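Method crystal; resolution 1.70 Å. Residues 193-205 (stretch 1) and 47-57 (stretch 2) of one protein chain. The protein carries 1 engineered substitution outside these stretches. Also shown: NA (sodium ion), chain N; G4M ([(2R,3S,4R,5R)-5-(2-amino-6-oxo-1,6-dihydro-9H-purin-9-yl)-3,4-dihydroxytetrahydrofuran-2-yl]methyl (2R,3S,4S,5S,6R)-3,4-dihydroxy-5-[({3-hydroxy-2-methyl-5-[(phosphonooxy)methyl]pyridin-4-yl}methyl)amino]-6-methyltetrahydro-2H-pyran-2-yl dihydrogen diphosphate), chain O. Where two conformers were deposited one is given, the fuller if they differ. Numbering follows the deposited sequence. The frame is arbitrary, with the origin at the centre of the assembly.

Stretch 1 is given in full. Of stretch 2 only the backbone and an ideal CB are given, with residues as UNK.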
# COMPACT_ATOMS: atom_id res chain seq x y z
N ALA B 193 -12.12 3.20 13.58
CA ALA B 193 -11.73 2.02 12.83
C ALA B 193 -12.52 1.80 11.56
O ALA B 193 -13.73 1.81 11.58
CB ALA B 193 -11.84 0.81 13.75
N THR B 194 -11.84 1.63 10.43
CA THR B 194 -12.49 1.46 9.15
C THR B 194 -11.93 0.17 8.52
O THR B 194 -11.73 0.08 7.32
CB THR B 194 -12.14 2.66 8.24
OG1 THR B 194 -10.72 2.73 8.08
CG2 THR B 194 -12.59 3.92 8.89
N MET B 195 -11.68 -0.82 9.36
CA MET B 195 -11.05 -2.08 8.95
C MET B 195 -9.53 -1.84 8.84
O MET B 195 -8.78 -2.34 9.66
CB MET B 195 -11.71 -2.68 7.69
CG MET B 195 -13.21 -2.83 7.89
SD MET B 195 -14.01 -3.82 6.60
CE MET B 195 -14.13 -2.65 5.37
N GLU B 196 -9.08 -1.07 7.84
CA GLU B 196 -7.71 -0.60 7.75
C GLU B 196 -7.98 0.81 7.21
O GLU B 196 -9.06 1.05 6.64
CB GLU B 196 -6.88 -1.40 6.72
CG GLU B 196 -6.51 -2.81 7.16
CD GLU B 196 -5.15 -2.96 7.79
OE1 GLU B 196 -4.43 -1.97 8.09
OE2 GLU B 196 -4.79 -4.11 8.02
N GLY B 197 -7.04 1.73 7.37
CA GLY B 197 -7.27 3.05 6.79
C GLY B 197 -6.21 4.00 7.34
O GLY B 197 -5.75 3.82 8.46
N GLY B 198 -5.91 5.03 6.55
CA GLY B 198 -4.98 6.05 6.97
C GLY B 198 -5.42 7.38 6.33
O GLY B 198 -6.33 7.39 5.53
N CYS B 199 -4.80 8.48 6.71
CA CYS B 199 -5.15 9.77 6.14
C CYS B 199 -3.98 10.70 6.31
O CYS B 199 -3.28 10.63 7.32
CB CYS B 199 -6.33 10.35 6.92
SG CYS B 199 -7.38 11.44 5.93
N ILE B 200 -3.79 11.57 5.33
CA ILE B 200 -2.74 12.59 5.40
C ILE B 200 -3.51 13.88 5.33
O ILE B 200 -4.37 14.04 4.47
CB ILE B 200 -1.75 12.58 4.20
CG1 ILE B 200 -1.17 11.16 4.01
CG2 ILE B 200 -0.59 13.56 4.49
CD1 ILE B 200 -1.78 10.42 2.79
N VAL B 201 -3.18 14.82 6.20
CA VAL B 201 -3.82 16.12 6.20
C VAL B 201 -2.71 17.16 5.96
O VAL B 201 -1.55 16.95 6.30
CB VAL B 201 -4.59 16.42 7.53
CG1 VAL B 201 -5.51 15.26 7.90
CG2 VAL B 201 -3.61 16.70 8.66
N THR B 202 -3.10 18.27 5.33
CA THR B 202 -2.20 19.38 5.03
C THR B 202 -3.02 20.61 4.70
O THR B 202 -4.27 20.56 4.57
CB THR B 202 -1.17 19.02 3.92
OG1 THR B 202 -0.29 20.12 3.67
CG2 THR B 202 -1.89 18.61 2.63
N ASP B 203 -2.33 21.75 4.68
CA ASP B 203 -2.99 23.02 4.37
C ASP B 203 -2.42 23.44 3.02
O ASP B 203 -2.90 24.37 2.40
CB ASP B 203 -2.69 24.06 5.43
CG ASP B 203 -3.49 23.85 6.67
OD1 ASP B 203 -4.58 23.22 6.65
OD2 ASP B 203 -2.99 24.37 7.69
N ASP B 204 -1.38 22.73 2.59
CA ASP B 204 -0.71 22.98 1.34
C ASP B 204 -1.41 22.39 0.11
O ASP B 204 -1.48 21.17 -0.06
CB ASP B 204 0.73 22.48 1.44
CG ASP B 204 1.61 23.04 0.33
OD1 ASP B 204 1.42 22.66 -0.86
OD2 ASP B 204 2.47 23.89 0.65
N GLU B 205 -1.88 23.26 -0.77
CA GLU B 205 -2.55 22.83 -1.99
C GLU B 205 -1.67 22.04 -2.93
O GLU B 205 -2.19 21.14 -3.60
CB GLU B 205 -3.20 24.01 -2.71
CG GLU B 205 -3.90 23.61 -4.01
CD GLU B 205 -4.67 24.78 -4.64
OE1 GLU B 205 -4.14 25.91 -4.54
OE2 GLU B 205 -5.76 24.56 -5.22
N UNK B 47 -10.48 18.07 12.12
CA UNK B 47 -9.17 18.44 12.67
C UNK B 47 -8.68 19.83 12.41
O UNK B 47 -7.74 20.28 13.07
CB UNK B 47 -8.11 17.47 12.13
N UNK B 48 -9.32 20.52 11.48
CA UNK B 48 -8.93 21.87 11.18
C UNK B 48 -7.82 21.94 10.17
O UNK B 48 -7.01 22.84 10.23
CB UNK B 48 -8.51 22.59 12.46
N UNK B 49 -7.81 21.05 9.18
CA UNK B 49 -6.80 21.19 8.11
C UNK B 49 -7.52 21.64 6.82
O UNK B 49 -8.72 21.45 6.68
CB UNK B 49 -6.05 19.88 7.89
N UNK B 50 -6.81 22.21 5.86
CA UNK B 50 -7.57 22.57 4.68
C UNK B 50 -7.90 21.32 3.90
O UNK B 50 -8.94 21.25 3.26
CB UNK B 50 -6.80 23.57 3.81
N UNK B 51 -7.00 20.35 3.92
CA UNK B 51 -7.20 19.18 3.10
C UNK B 51 -6.99 17.90 3.84
O UNK B 51 -6.22 17.84 4.79
CB UNK B 51 -6.27 19.22 1.89
N UNK B 52 -7.57 16.84 3.29
CA UNK B 52 -7.40 15.49 3.82
C UNK B 52 -7.37 14.50 2.64
O UNK B 52 -8.12 14.67 1.66
CB UNK B 52 -8.52 15.14 4.80
N UNK B 53 -6.44 13.54 2.70
CA UNK B 53 -6.33 12.49 1.67
C UNK B 53 -6.34 11.15 2.37
O UNK B 53 -5.37 10.82 3.03
CB UNK B 53 -5.07 12.65 0.82
N UNK B 54 -7.40 10.37 2.18
CA UNK B 54 -7.51 9.03 2.76
C UNK B 54 -6.75 7.98 1.97
O UNK B 54 -6.76 8.00 0.75
CB UNK B 54 -8.98 8.62 2.86
N UNK B 55 -6.07 7.09 2.67
CA UNK B 55 -5.25 6.08 2.02
C UNK B 55 -5.47 4.74 2.69
O UNK B 55 -6.21 4.62 3.66
CB UNK B 55 -3.77 6.47 2.06
N UNK B 56 -4.87 3.73 2.12
CA UNK B 56 -5.09 2.39 2.62
C UNK B 56 -4.76 2.12 4.09
O UNK B 56 -5.35 1.23 4.65
CB UNK B 56 -4.27 1.43 1.76
N UNK B 57 -3.79 2.81 4.70
CA UNK B 57 -3.44 2.56 6.12
C UNK B 57 -2.60 3.74 6.61
O UNK B 57 -2.22 4.61 5.81
CB UNK B 57 -2.68 1.24 6.29
NA NA N . -1.98 23.15 9.83
OP3 G4M O . -1.42 0.29 11.43
PL G4M O . -1.33 1.48 10.39
OP1 G4M O . -0.57 1.05 9.02
OP2 G4M O . -2.82 1.97 10.03
OP4 G4M O . -0.62 2.75 11.10
C5B G4M O . 0.75 2.50 11.17
C5L G4M O . 1.30 3.33 12.26
C6L G4M O . 2.05 4.46 11.95
N1L G4M O . 2.59 5.17 12.91
C2L G4M O . 2.47 4.88 14.18
C2A G4M O . 3.17 5.71 15.23
C3L G4M O . 1.71 3.79 14.61
O3L G4M O . 1.69 3.50 15.93
C4L G4M O . 1.07 3.00 13.60
C4A G4M O . 0.31 1.87 13.93
N4A G4M O . 0.24 1.48 15.17
C4G G4M O . -0.63 0.40 15.50
C5G G4M O . -0.08 -0.42 16.64
C6G G4M O . 0.32 0.48 17.81
O5G G4M O . -1.23 -1.16 17.04
C3G G4M O . -0.82 -0.56 14.32
O3G G4M O . -2.12 -0.32 13.78
C2G G4M O . -0.77 -2.03 14.82
O2G G4M O . -1.31 -2.94 13.86
C1G G4M O . -1.56 -2.18 16.10
O1G G4M O . -1.07 -3.37 16.72
P2 G4M O . -2.09 -4.32 17.48
O3P G4M O . -3.03 -3.45 18.46
O4P G4M O . -1.23 -5.29 18.45
OPP G4M O . -2.89 -5.03 16.27
P G4M O . -3.79 -6.27 16.74
O1P G4M O . -3.12 -7.46 17.61
O2P G4M O . -4.23 -6.84 15.32
O5' G4M O . -5.17 -5.73 17.30
C5' G4M O . -5.11 -5.53 18.70
C4' G4M O . -6.31 -6.24 19.31
O4' G4M O . -7.49 -6.00 18.48
C3' G4M O . -6.08 -7.76 19.31
O3' G4M O . -6.77 -8.27 20.45
C2' G4M O . -6.74 -8.22 17.99
O2' G4M O . -7.22 -9.56 18.16
C1' G4M O . -7.93 -7.27 17.94
N9 G4M O . -8.43 -7.10 16.58
C8 G4M O . -7.76 -6.52 15.55
N7 G4M O . -8.55 -6.51 14.50
C4 G4M O . -9.69 -7.44 16.15
C5 G4M O . -9.77 -7.06 14.79
C6 G4M O . -11.01 -7.29 14.08
O6 G4M O . -11.17 -6.99 12.91
N3 G4M O . -10.73 -8.03 16.74
C2 G4M O . -11.85 -8.25 16.07
N1 G4M O . -12.01 -7.89 14.75
N2 G4M O . -12.89 -8.86 16.69

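Position 47 directs CA-to-CB toward stretch 1, but the ideal CB lies 5.4 Å from Val 201 CG1, too far for a tight fit; a large apolar group would suit. Phe 47 CD1 stays 5.3 Å from Val 201 CG1, so the ring makes no close contact.

Position 48 has phi/psi of 86/36, where a CB would be jammed against the preceding carbonyl. Glycine is called for, and Gly 48 is found. One water donates to both Gly 48 O (2.9 Å) and Asp 203 OD1 (2.7 Å).

Position 49 points toward stretch 1, its ideal CB 3.8 Å from both Val 201 CB and Thr 202 O and 3.9 Å from Asp 203 OD1. This crowded, mixed setting favours a small side chain, such as alanine, serine or threonine. Ser 49 OG (rotamer p) packs 3.4 Å from Val 201 CB and donates to the backbone O of position 51 at 3.1 Å.

At position 50 the ideal CB is 3.6 Å from Asp 203 OD1. The carboxylate would favour a basic or polar chain, but its OD1 already accepts from the backbone N of position 50 (2.6 Å, 149°). Lys 50 starts toward stretch 1, yet its end leads away, so the amine does not pair with the carboxylate.

Position 51, in a hydrogen-bonded antiparallel pair with Thr 202, has its ideal CB 3.6 Å from Thr 202 O; the backbone of 203-205 offers a surface for a long or aromatic chain. Tyr 51 brings its ring edge to Asp 203 O, 3.4 Å from CE1, while its OH lies 3.3 Å from Glu 205 CB. Tyr 51 N donates to Thr 202 O (2.8 Å), and Thr 202 N to Tyr 51 O (3.2 Å).

Position 52 shares a face with Cys 199 and Val 201; its ideal CB is 4.0 Å from Cys 199 SG and 4.3 Å from Val 201 CG1. A small apolar residue suits. Ala 52 places its methyl there.

Position 53 lies on the other face, paired with Ile 200, and a beta-branched apolar chain would fit. Val 53 puts CB 4.4 Å from Ile 200 CD1; its N donates to Ile 200 O at 2.8 Å.

Position 54, paired with Cys 199, has its ideal CB 4.5 Å from the SG, and a flexible apolar chain could run along stretch 1. Met 54 is extended (t, t, t), with CG 3.4 Å from Gly 198 O and CE 4.2 Å from Thr 194 OG1.

Position 55 sits beside side-chain-free Gly 198, its ideal CB 4.5 Å from Ile 200 CD1; valine or isoleucine would suit. Val 55 CG1 reaches Ile 200 CD1 at 3.7 Å.

Position 56 points away, leaving its identity open: Ser 56.

Position 57 also points away overall, but precedes a helix, favouring a capping residue such as serine, threonine or aspartate. Ser 57 caps a backbone N just beyond; its CB lies 3.4 Å from G4M OP1.

Stretch 2, residues 47-57: FGSKYAVMVSS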
# COMPACT_ATOMS: atom_id res chain seq x y z
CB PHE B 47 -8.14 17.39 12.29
CG PHE B 47 -8.55 16.01 12.74
CD1 PHE B 47 -9.05 15.10 11.82
CD2 PHE B 47 -8.66 15.72 14.11
CE1 PHE B 47 -9.54 13.86 12.27
CE2 PHE B 47 -9.10 14.49 14.55
CZ PHE B 47 -9.54 13.55 13.63
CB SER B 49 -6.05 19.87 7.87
OG SER B 49 -7.00 18.87 7.57
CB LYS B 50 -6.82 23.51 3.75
CG LYS B 50 -6.16 24.68 4.48
CD LYS B 50 -5.27 25.52 3.57
CE LYS B 50 -5.93 26.84 3.18
NZ LYS B 50 -6.52 26.82 1.80
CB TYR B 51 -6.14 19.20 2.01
CG TYR B 51 -6.13 20.45 1.21
CD1 TYR B 51 -5.12 21.38 1.36
CD2 TYR B 51 -7.10 20.66 0.24
CE1 TYR B 51 -5.11 22.53 0.61
CE2 TYR B 51 -7.07 21.78 -0.55
CZ TYR B 51 -6.08 22.70 -0.35
OH TYR B 51 -6.07 23.82 -1.13
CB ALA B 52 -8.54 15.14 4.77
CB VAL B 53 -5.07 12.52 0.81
CG1 VAL B 53 -5.11 11.36 -0.17
CG2 VAL B 53 -4.91 13.84 0.01
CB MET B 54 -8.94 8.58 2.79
CG MET B 54 -9.13 7.31 3.67
SD MET B 54 -10.85 6.71 3.55
CE MET B 54 -11.01 5.55 4.92
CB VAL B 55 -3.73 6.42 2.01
CG1 VAL B 55 -3.46 7.59 1.03
CG2 VAL B 55 -3.25 6.78 3.38
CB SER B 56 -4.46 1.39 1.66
OG SER B 56 -3.02 1.43 1.73
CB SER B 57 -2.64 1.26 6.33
OG SER B 57 -1.42 1.33 5.60
O HOH W 1 -6.33 24.68 8.03
O HOH W 2 -4.41 23.66 10.68
O HOH W 3 0.31 22.98 8.81
O HOH W 4 -0.77 25.21 10.62
O HOH W 5 -2.72 20.84 8.61
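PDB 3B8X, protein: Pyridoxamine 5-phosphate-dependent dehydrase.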